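Local coordinates for protein histone-lysine N-methyltransferase SETMAR (PDB 3BO5) that methylates lysine side chains of histone H3 through its SET domain, using S-adenosyl-L-methionine, and acts in DNA double-strand break repair as a fusion with a mariner transposase, at residues P42-G47 with E154-V159; Q125-V130 with T142-P147; L160-V165 with E194-P199. The protein carries 2 engineered substitutions. All coordinates share one frame; numbering follows the deposited sequence.

Contact 1. Residues P42-G47 with E154-V159; sequences PDHVVG and EYAGEV
H44 packs its imidazole against the 154-159 backbone and begins the tight middle of this contact, which runs on through the V45 bonds and has a water at each end. One face of the ring takes V159 CG2, a CH-pi contact with the methyl 4.1 Å from the ring centroid but displaced toward the rim. At the ring edge the amide of G157 gives a weak, in-plane bond to ND1 (N to ND1, 3.4 Å), while NE2 bonds to P229 O, so the buried ring has a partner at both nitrogens. Beyond it the backbones pair: V45 N donates to G157 O at 3.0 Å, and V159 N returns a bond to V45 O at 2.8 Å. V45 CG1 is anti to the carbonyl carbon (chi1 -59°), and the other methyl, CG2, rests on E158 CG at 3.8 Å. G47 N reaches V159 O in a weak, bent bond (120° at the hydrogen). The ends are looser and wet. Beside H44, the like-charged D43 and E154 carboxylates approach without bonding; one water donates to D43 OD1 and E154 OE2 and accepts from H44 N, which probably eases the repulsion. At the opposite end a second water joins V46 O to E158 OE2; E158 OE1 pairs with R168. Two consecutive parallel beta bridges, V45 with E158 and V46 with V159, thus add strand 45-46 of the pre-SET region to strand 151-160 of the SET domain.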
loop_
_atom_site.group_PDB
_atom_site.type_symbol
_atom_site.label_atom_id
_atom_site.label_comp_id
_atom_site.label_asym_id
_atom_site.label_seq_id
_atom_site.Cartn_x
_atom_site.Cartn_y
_atom_site.Cartn_z
ATOM N N PRO A 42 -10.166 0.222 -6.369
ATOM C CA PRO A 42 -9.028 1.110 -6.252
ATOM C C PRO A 42 -8.846 1.633 -4.866
ATOM O O PRO A 42 -7.794 2.299 -4.551
ATOM C CB PRO A 42 -9.391 2.250 -7.243
ATOM C CG PRO A 42 -10.924 2.322 -7.130
ATOM C CD PRO A 42 -11.370 0.867 -6.934
ATOM N N ASP A 43 -9.836 1.394 -3.965
ATOM C CA ASP A 43 -9.794 2.020 -2.678
ATOM C C ASP A 43 -10.240 1.042 -1.603
ATOM O O ASP A 43 -10.923 0.084 -1.903
ATOM C CB ASP A 43 -10.730 3.219 -2.571
ATOM C CG ASP A 43 -10.144 4.424 -3.261
ATOM O OD1 ASP A 43 -9.204 4.999 -2.706
ATOM O OD2 ASP A 43 -10.701 4.763 -4.323
ATOM N N HIS A 44 -9.885 1.312 -0.369
ATOM C CA HIS A 44 -10.395 0.456 0.747
ATOM C C HIS A 44 -11.943 0.427 0.691
ATOM O O HIS A 44 -12.641 1.410 0.295
ATOM C CB HIS A 44 -10.111 1.033 2.103
ATOM C CG HIS A 44 -8.677 1.050 2.532
ATOM N ND1 HIS A 44 -7.768 0.056 2.206
ATOM C CD2 HIS A 44 -8.024 1.935 3.337
ATOM C CE1 HIS A 44 -6.616 0.339 2.804
ATOM N NE2 HIS A 44 -6.745 1.469 3.479
ATOM N N VAL A 45 -12.486 -0.712 1.133
ATOM C CA VAL A 45 -13.927 -0.862 1.267
ATOM C C VAL A 45 -14.178 -1.394 2.673
ATOM O O VAL A 45 -13.281 -1.908 3.336
ATOM C CB VAL A 45 -14.495 -1.850 0.253
ATOM C CG1 VAL A 45 -14.191 -1.384 -1.203
ATOM C CG2 VAL A 45 -13.932 -3.278 0.480
ATOM N N VAL A 46 -15.428 -1.202 3.122
ATOM C CA VAL A 46 -15.825 -1.754 4.424
ATOM C C VAL A 46 -15.814 -3.252 4.357
ATOM O O VAL A 46 -16.319 -3.868 3.369
ATOM C CB VAL A 46 -17.294 -1.394 4.761
ATOM C CG1 VAL A 46 -17.821 -2.285 5.939
ATOM C CG2 VAL A 46 -17.383 0.028 5.098
ATOM N N GLY A 47 -15.277 -3.863 5.438
ATOM C CA GLY A 47 -15.308 -5.319 5.510
ATOM C C GLY A 47 -15.917 -5.669 6.861
ATOM O O GLY A 47 -16.142 -4.764 7.713
ATOM N N GLU A 154 -1.285 2.105 -3.576
ATOM C CA GLU A 154 -1.750 1.647 -2.230
ATOM C C GLU A 154 -1.788 0.149 -2.139
ATOM O O GLU A 154 -1.753 -0.576 -3.105
ATOM C CB GLU A 154 -3.201 2.112 -1.948
ATOM C CG GLU A 154 -3.308 3.554 -1.785
ATOM C CD GLU A 154 -4.766 3.963 -1.501
ATOM O OE1 GLU A 154 -5.168 4.990 -2.055
ATOM O OE2 GLU A 154 -5.510 3.244 -0.735
ATOM N N TYR A 155 -1.855 -0.294 -0.871
ATOM C CA TYR A 155 -2.311 -1.655 -0.595
ATOM C C TYR A 155 -3.703 -1.450 -0.006
ATOM O O TYR A 155 -3.881 -1.046 1.142
ATOM C CB TYR A 155 -1.339 -2.248 0.435
ATOM C CG TYR A 155 -1.427 -3.770 0.550
ATOM C CD1 TYR A 155 -0.804 -4.629 -0.372
ATOM C CD2 TYR A 155 -2.176 -4.329 1.604
ATOM C CE1 TYR A 155 -0.895 -5.999 -0.306
ATOM C CE2 TYR A 155 -2.283 -5.750 1.707
ATOM C CZ TYR A 155 -1.652 -6.562 0.766
ATOM O OH TYR A 155 -1.736 -7.915 0.836
ATOM N N ALA A 156 -4.702 -1.753 -0.870
ATOM C CA ALA A 156 -6.127 -1.406 -0.545
ATOM C C ALA A 156 -7.028 -2.651 -0.652
ATOM O O ALA A 156 -6.832 -3.463 -1.484
ATOM C CB ALA A 156 -6.658 -0.305 -1.537
ATOM N N GLY A 157 -7.996 -2.764 0.254
ATOM C CA GLY A 157 -8.929 -3.894 0.183
ATOM C C GLY A 157 -9.916 -3.764 1.287
ATOM O O GLY A 157 -10.296 -2.663 1.643
ATOM N N GLU A 158 -10.499 -4.895 1.701
ATOM C CA GLU A 158 -11.478 -4.782 2.778
ATOM C C GLU A 158 -10.791 -4.409 4.070
ATOM O O GLU A 158 -9.747 -4.999 4.425
ATOM C CB GLU A 158 -12.096 -6.164 3.035
ATOM C CG GLU A 158 -12.969 -6.664 1.920
ATOM C CD GLU A 158 -13.549 -8.007 2.248
ATOM O OE1 GLU A 158 -12.970 -9.013 1.859
ATOM O OE2 GLU A 158 -14.551 -7.994 2.983
ATOM N N VAL A 159 -11.407 -3.488 4.781
ATOM C CA VAL A 159 -10.918 -3.088 6.118
ATOM C C VAL A 159 -11.681 -3.939 7.117
ATOM O O VAL A 159 -12.919 -3.953 7.101
ATOM C CB VAL A 159 -11.192 -1.610 6.356
ATOM C CG1 VAL A 159 -10.798 -1.174 7.749
ATOM C CG2 VAL A 159 -10.327 -0.816 5.315
HETATM O O HOH W 1 -8.198 3.695 -0.491
HETATM O O HOH W 2 -16.771 -6.806 2.391
#

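Contact 2. Residues Q125-V130 with T142-P147; sequences QFHFQV and TLEFIP
F126 drives its ring into the loop 142-147, and each of its atoms has a neighbour there. CB lies 3.9 Å from E144 OE1. From CG, which is anti to the carbonyl carbon (chi1 -57°), the ring spreads under I146, whose CG1 sits over the centre of one face, 3.8 Å from the centroid and 8° off the normal. Along one rim CD1 meets the E144 carboxylate carbon CD, in the ring plane, and CE1 comes to 3.5 Å from F145 O; on the other, CD2 also lies by I146 CG1 and CE2 touches I146 CG2 at 3.7 Å. The far atom CZ ends against P147 CD. Next door, E144 OE1 is gripped twice by one residue: H127 N donates on its anti side at 2.7 Å, and H127 ND1, also at 2.7 Å, comes nearly along the C-O axis with the oxygen in the imidazole plane. T142 OG1 donates to E144 O on a lone pair, a bond within the loop. F128 turns its ring edge to I146 CD1, and L143 N bonds to H127 O. Together with the antiparallel, non-hydrogen-bonded pair F128-T142, this closes the open end of the SET-domain beta hairpin formed by strands 128-132 and 138-142.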
loop_
_atom_site.group_PDB
_atom_site.type_symbol
_atom_site.label_atom_id
_atom_site.label_comp_id
_atom_site.label_asym_id
_atom_site.label_seq_id
_atom_site.Cartn_x
_atom_site.Cartn_y
_atom_site.Cartn_z
ATOM N N GLN A 125 0.377 6.622 -11.179
ATOM C CA GLN A 125 1.039 7.544 -12.147
ATOM C C GLN A 125 1.983 6.830 -13.073
ATOM O O GLN A 125 2.659 7.489 -13.913
ATOM C CB GLN A 125 1.780 8.627 -11.402
ATOM C CG GLN A 125 0.852 9.419 -10.446
ATOM C CD GLN A 125 -0.187 10.203 -11.194
ATOM O OE1 GLN A 125 0.127 10.736 -12.258
ATOM N NE2 GLN A 125 -1.335 10.457 -10.576
ATOM N N PHE A 126 2.071 5.513 -12.913
ATOM C CA PHE A 126 2.943 4.678 -13.777
ATOM C C PHE A 126 2.178 3.498 -14.307
ATOM O O PHE A 126 1.177 3.108 -13.726
ATOM C CB PHE A 126 4.151 4.192 -12.981
ATOM C CG PHE A 126 4.958 5.317 -12.371
ATOM C CD1 PHE A 126 5.854 6.032 -13.208
ATOM C CD2 PHE A 126 4.796 5.688 -11.038
ATOM C CE1 PHE A 126 6.591 7.115 -12.674
ATOM C CE2 PHE A 126 5.497 6.706 -10.472
ATOM C CZ PHE A 126 6.400 7.468 -11.289
ATOM N N HIS A 127 2.697 2.912 -15.396
ATOM C CA HIS A 127 2.117 1.725 -15.968
ATOM C C HIS A 127 2.785 0.508 -15.333
ATOM O O HIS A 127 3.997 0.302 -15.520
ATOM C CB HIS A 127 2.368 1.751 -17.476
ATOM C CG HIS A 127 1.587 2.810 -18.172
ATOM N ND1 HIS A 127 2.011 4.115 -18.242
ATOM C CD2 HIS A 127 0.396 2.751 -18.816
ATOM C CE1 HIS A 127 1.114 4.825 -18.912
ATOM N NE2 HIS A 127 0.125 4.032 -19.260
ATOM N N PHE A 128 1.958 -0.272 -14.663
ATOM C CA PHE A 128 2.413 -1.500 -14.052
ATOM C C PHE A 128 1.942 -2.680 -14.802
ATOM O O PHE A 128 1.113 -2.545 -15.702
ATOM C CB PHE A 128 1.843 -1.581 -12.635
ATOM C CG PHE A 128 2.203 -0.376 -11.819
ATOM C CD1 PHE A 128 3.513 -0.050 -11.554
ATOM C CD2 PHE A 128 1.199 0.400 -11.230
ATOM C CE1 PHE A 128 3.872 1.086 -10.809
ATOM C CE2 PHE A 128 1.557 1.541 -10.471
ATOM C CZ PHE A 128 2.890 1.888 -10.266
ATOM N N GLN A 129 2.450 -3.861 -14.443
ATOM C CA GLN A 129 2.065 -5.103 -15.118
ATOM C C GLN A 129 2.102 -6.209 -14.094
ATOM O O GLN A 129 3.100 -6.306 -13.336
ATOM C CB GLN A 129 3.042 -5.363 -16.264
ATOM C CG GLN A 129 2.712 -6.516 -17.123
ATOM C CD GLN A 129 3.874 -6.886 -18.026
ATOM O OE1 GLN A 129 4.855 -7.456 -17.585
ATOM N NE2 GLN A 129 3.793 -6.488 -19.297
ATOM N N VAL A 130 1.021 -6.962 -14.035
ATOM C CA VAL A 130 1.014 -8.143 -13.139
ATOM C C VAL A 130 1.662 -9.211 -13.982
ATOM O O VAL A 130 1.304 -9.426 -15.174
ATOM C CB VAL A 130 -0.394 -8.506 -12.784
ATOM C CG1 VAL A 130 -0.421 -9.801 -12.048
ATOM C CG2 VAL A 130 -0.989 -7.415 -11.969
ATOM N N THR A 142 6.987 -2.649 -12.604
ATOM C CA THR A 142 6.762 -1.427 -13.343
ATOM C C THR A 142 7.230 -1.618 -14.798
ATOM O O THR A 142 8.240 -2.291 -15.075
ATOM C CB THR A 142 7.457 -0.261 -12.677
ATOM O OG1 THR A 142 7.174 0.910 -13.442
ATOM C CG2 THR A 142 8.979 -0.421 -12.578
ATOM N N LEU A 143 6.516 -0.992 -15.717
ATOM C CA LEU A 143 6.990 -1.001 -17.101
ATOM C C LEU A 143 7.702 0.275 -17.409
ATOM O O LEU A 143 8.125 0.473 -18.580
ATOM C CB LEU A 143 5.813 -1.137 -18.081
ATOM C CG LEU A 143 5.022 -2.404 -17.940
ATOM C CD1 LEU A 143 3.774 -2.445 -18.865
ATOM C CD2 LEU A 143 5.906 -3.601 -18.108
ATOM N N GLU A 144 7.871 1.117 -16.424
ATOM C CA GLU A 144 8.628 2.345 -16.634
ATOM C C GLU A 144 9.435 2.807 -15.460
ATOM O O GLU A 144 9.263 2.341 -14.334
ATOM C CB GLU A 144 7.701 3.432 -17.074
ATOM C CG GLU A 144 6.545 3.659 -16.223
ATOM C CD GLU A 144 5.590 4.715 -16.828
ATOM O OE1 GLU A 144 4.379 4.463 -16.904
ATOM O OE2 GLU A 144 6.086 5.761 -17.336
ATOM N N PHE A 145 10.374 3.721 -15.711
ATOM C CA PHE A 145 11.229 4.176 -14.669
ATOM C C PHE A 145 10.411 4.871 -13.576
ATOM O O PHE A 145 9.598 5.719 -13.881
ATOM C CB PHE A 145 12.218 5.196 -15.229
ATOM C CG PHE A 145 13.292 5.545 -14.284
ATOM C CD1 PHE A 145 14.397 4.704 -14.115
ATOM C CD2 PHE A 145 13.256 6.732 -13.601
ATOM C CE1 PHE A 145 15.404 5.044 -13.213
ATOM C CE2 PHE A 145 14.297 7.093 -12.722
ATOM C CZ PHE A 145 15.352 6.239 -12.518
ATOM N N ILE A 146 10.685 4.554 -12.310
ATOM C CA ILE A 146 10.084 5.284 -11.208
ATOM C C ILE A 146 11.177 5.939 -10.345
ATOM O O ILE A 146 11.948 5.270 -9.707
ATOM C CB ILE A 146 9.271 4.312 -10.333
ATOM C CG1 ILE A 146 8.167 3.655 -11.157
ATOM C CG2 ILE A 146 8.621 5.148 -9.118
ATOM C CD1 ILE A 146 7.380 2.561 -10.389
ATOM N N PRO A 147 11.208 7.263 -10.306
ATOM C CA PRO A 147 12.150 7.973 -9.440
ATOM C C PRO A 147 11.940 7.668 -7.990
ATOM O O PRO A 147 10.805 7.565 -7.522
ATOM C CB PRO A 147 11.827 9.465 -9.713
ATOM C CG PRO A 147 11.262 9.455 -11.131
ATOM C CD PRO A 147 10.380 8.179 -11.108
HETATM O O HOH W 3 3.545 7.291 -16.416
#

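Contact 3. Residues L160-V165 with E194-P199; sequences LGFSEV and ETFVDP
F196 is the hub of the contact, its side chain lying between the L160-G161 backbone, F162 and V165. The F162 and F196 rings stand nearly perpendicular, planes 85° apart with centroids at 5.6 Å, yet the approach is oblique: F162 CD1 comes to 3.6 Å from F196 CZ. F162 CG is anti to its backbone N (chi1 -172°), and the CD1 edge of the ring meets strand 193-199. There it also receives E194 OE1 in the ring plane, with ring and carboxylate turned 47° from each other; E194 OE2 is held by R184. V165 crosses F196 at about a right angle, and its CG2 presses on F196 CB at 3.5 Å. At the other end L160 runs obliquely to D198, with CD1 3.5 Å from D198 CB, while the D198 carboxylate is engaged by T200 and R168. The backbones meet at a single direct bond, L160 N to F196 O at 3.0 Å. Beside it a water bridges, donating to L160 O and accepting from F196 N, in place of a direct bond between them. Within the helix, V165 N bonds to G161 O, which fits G161 as N-cap. The arrangement is a strand-to-helix junction of the SET domain, where strand 151-160 runs into helix 162-169 and the first turn of that helix packs on neighbouring strand 193-199.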
loop_
_atom_site.group_PDB
_atom_site.type_symbol
_atom_site.label_atom_id
_atom_site.label_comp_id
_atom_site.label_asym_id
_atom_site.label_seq_id
_atom_site.Cartn_x
_atom_site.Cartn_y
_atom_site.Cartn_z
ATOM N N LEU A 160 -10.963 -4.704 7.929
ATOM C CA LEU A 160 -11.589 -5.785 8.725
ATOM C C LEU A 160 -11.395 -5.468 10.184
ATOM O O LEU A 160 -10.479 -4.789 10.631
ATOM C CB LEU A 160 -10.859 -7.094 8.483
ATOM C CG LEU A 160 -10.863 -7.651 7.087
ATOM C CD1 LEU A 160 -10.146 -9.021 7.003
ATOM C CD2 LEU A 160 -12.274 -7.748 6.567
ATOM N N GLY A 161 -12.283 -6.036 10.992
ATOM C CA GLY A 161 -11.978 -6.068 12.398
ATOM C C GLY A 161 -11.102 -7.254 12.807
ATOM O O GLY A 161 -10.951 -8.252 12.074
ATOM N N PHE A 162 -10.583 -7.145 14.043
ATOM C CA PHE A 162 -9.639 -8.112 14.547
ATOM C C PHE A 162 -10.197 -9.560 14.526
ATOM O O PHE A 162 -9.517 -10.487 14.108
ATOM C CB PHE A 162 -9.238 -7.690 15.968
ATOM C CG PHE A 162 -8.134 -8.486 16.567
ATOM C CD1 PHE A 162 -6.970 -7.833 16.932
ATOM C CD2 PHE A 162 -8.283 -9.828 16.919
ATOM C CE1 PHE A 162 -5.932 -8.571 17.539
ATOM C CE2 PHE A 162 -7.236 -10.557 17.507
ATOM C CZ PHE A 162 -6.079 -9.948 17.801
ATOM N N SER A 163 -11.448 -9.719 14.993
ATOM C CA SER A 163 -12.023 -11.073 15.057
ATOM C C SER A 163 -12.254 -11.652 13.696
ATOM O O SER A 163 -12.035 -12.868 13.501
ATOM C CB SER A 163 -13.264 -11.145 15.925
ATOM O OG SER A 163 -12.929 -10.629 17.171
ATOM N N GLU A 164 -12.672 -10.778 12.745
ATOM C CA GLU A 164 -12.806 -11.244 11.360
ATOM C C GLU A 164 -11.460 -11.689 10.781
ATOM O O GLU A 164 -11.383 -12.638 10.042
ATOM C CB GLU A 164 -13.446 -10.175 10.508
ATOM C CG GLU A 164 -13.484 -10.569 9.053
ATOM C CD GLU A 164 -14.547 -11.625 8.752
ATOM O OE1 GLU A 164 -15.381 -11.981 9.661
ATOM O OE2 GLU A 164 -14.514 -12.136 7.617
ATOM N N VAL A 165 -10.419 -10.938 11.123
ATOM C CA VAL A 165 -9.044 -11.342 10.751
ATOM C C VAL A 165 -8.696 -12.730 11.264
ATOM O O VAL A 165 -8.281 -13.613 10.520
ATOM C CB VAL A 165 -8.001 -10.329 11.178
ATOM C CG1 VAL A 165 -6.559 -10.951 11.010
ATOM C CG2 VAL A 165 -8.193 -9.110 10.249
ATOM N N GLU A 194 -5.225 0.467 15.349
ATOM C CA GLU A 194 -4.947 -0.736 14.586
ATOM C C GLU A 194 -5.816 -0.794 13.329
ATOM O O GLU A 194 -6.988 -0.448 13.366
ATOM C CB GLU A 194 -5.227 -1.896 15.512
ATOM C CG GLU A 194 -5.030 -3.229 15.006
ATOM C CD GLU A 194 -5.250 -4.200 16.156
ATOM O OE1 GLU A 194 -6.416 -4.304 16.653
ATOM O OE2 GLU A 194 -4.238 -4.812 16.580
ATOM N N THR A 195 -5.254 -1.222 12.187
ATOM C CA THR A 195 -5.990 -1.299 10.917
ATOM C C THR A 195 -5.637 -2.628 10.252
ATOM O O THR A 195 -4.455 -2.974 10.143
ATOM C CB THR A 195 -5.546 -0.170 9.934
ATOM O OG1 THR A 195 -5.689 1.114 10.558
ATOM C CG2 THR A 195 -6.405 -0.189 8.645
ATOM N N PHE A 196 -6.647 -3.370 9.887
ATOM C CA PHE A 196 -6.403 -4.626 9.157
ATOM C C PHE A 196 -6.943 -4.435 7.786
ATOM O O PHE A 196 -8.090 -4.078 7.603
ATOM C CB PHE A 196 -7.108 -5.808 9.863
ATOM C CG PHE A 196 -6.648 -6.000 11.240
ATOM C CD1 PHE A 196 -5.502 -6.726 11.513
ATOM C CD2 PHE A 196 -7.363 -5.435 12.311
ATOM C CE1 PHE A 196 -5.084 -6.890 12.839
ATOM C CE2 PHE A 196 -6.928 -5.569 13.622
ATOM C CZ PHE A 196 -5.790 -6.291 13.874
ATOM N N VAL A 197 -6.094 -4.760 6.797
ATOM C CA VAL A 197 -6.536 -4.616 5.396
ATOM C C VAL A 197 -6.381 -5.913 4.677
ATOM O O VAL A 197 -5.345 -6.542 4.792
ATOM C CB VAL A 197 -5.664 -3.603 4.723
ATOM C CG1 VAL A 197 -6.021 -3.493 3.281
ATOM C CG2 VAL A 197 -5.901 -2.204 5.420
ATOM N N ASP A 198 -7.389 -6.302 3.926
ATOM C CA ASP A 198 -7.359 -7.634 3.323
ATOM C C ASP A 198 -7.803 -7.501 1.881
ATOM O O ASP A 198 -9.039 -7.394 1.623
ATOM C CB ASP A 198 -8.346 -8.609 4.047
ATOM C CG ASP A 198 -8.264 -9.985 3.474
ATOM O OD1 ASP A 198 -7.449 -10.214 2.583
ATOM O OD2 ASP A 198 -9.048 -10.866 3.901
ATOM N N PRO A 199 -6.872 -7.536 0.904
ATOM C CA PRO A 199 -7.248 -7.457 -0.494
ATOM C C PRO A 199 -7.418 -8.832 -1.143
ATOM O O PRO A 199 -7.406 -8.959 -2.376
ATOM C CB PRO A 199 -6.034 -6.722 -1.136
ATOM C CG PRO A 199 -4.897 -7.290 -0.375
ATOM C CD PRO A 199 -5.413 -7.442 1.078
HETATM O O HOH W 4 -9.287 -2.394 10.745
#

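From the N terminus the chain first lays down 42-47, but contact 1 closes only when 154-159 arrives, a loop spanning much of the pre-SET region with its zinc cluster. Contact 2 is nested inside that loop: 125-130 and 142-147 close a short hairpin, its centre about 21 Å from that of contact 1. Contact 3 follows in series, opening at residue 160 directly after contact 1 and closing at 194-199. Contacts 1 and 3 touch, E158 O lying 2.7 Å from D198 N, because strands 151-160 and 193-199 are sheet neighbours. They thus tie the pre-SET strand, this sheet and helix 162-169 together, while contact 2 lies across the chain's centre from contact 3.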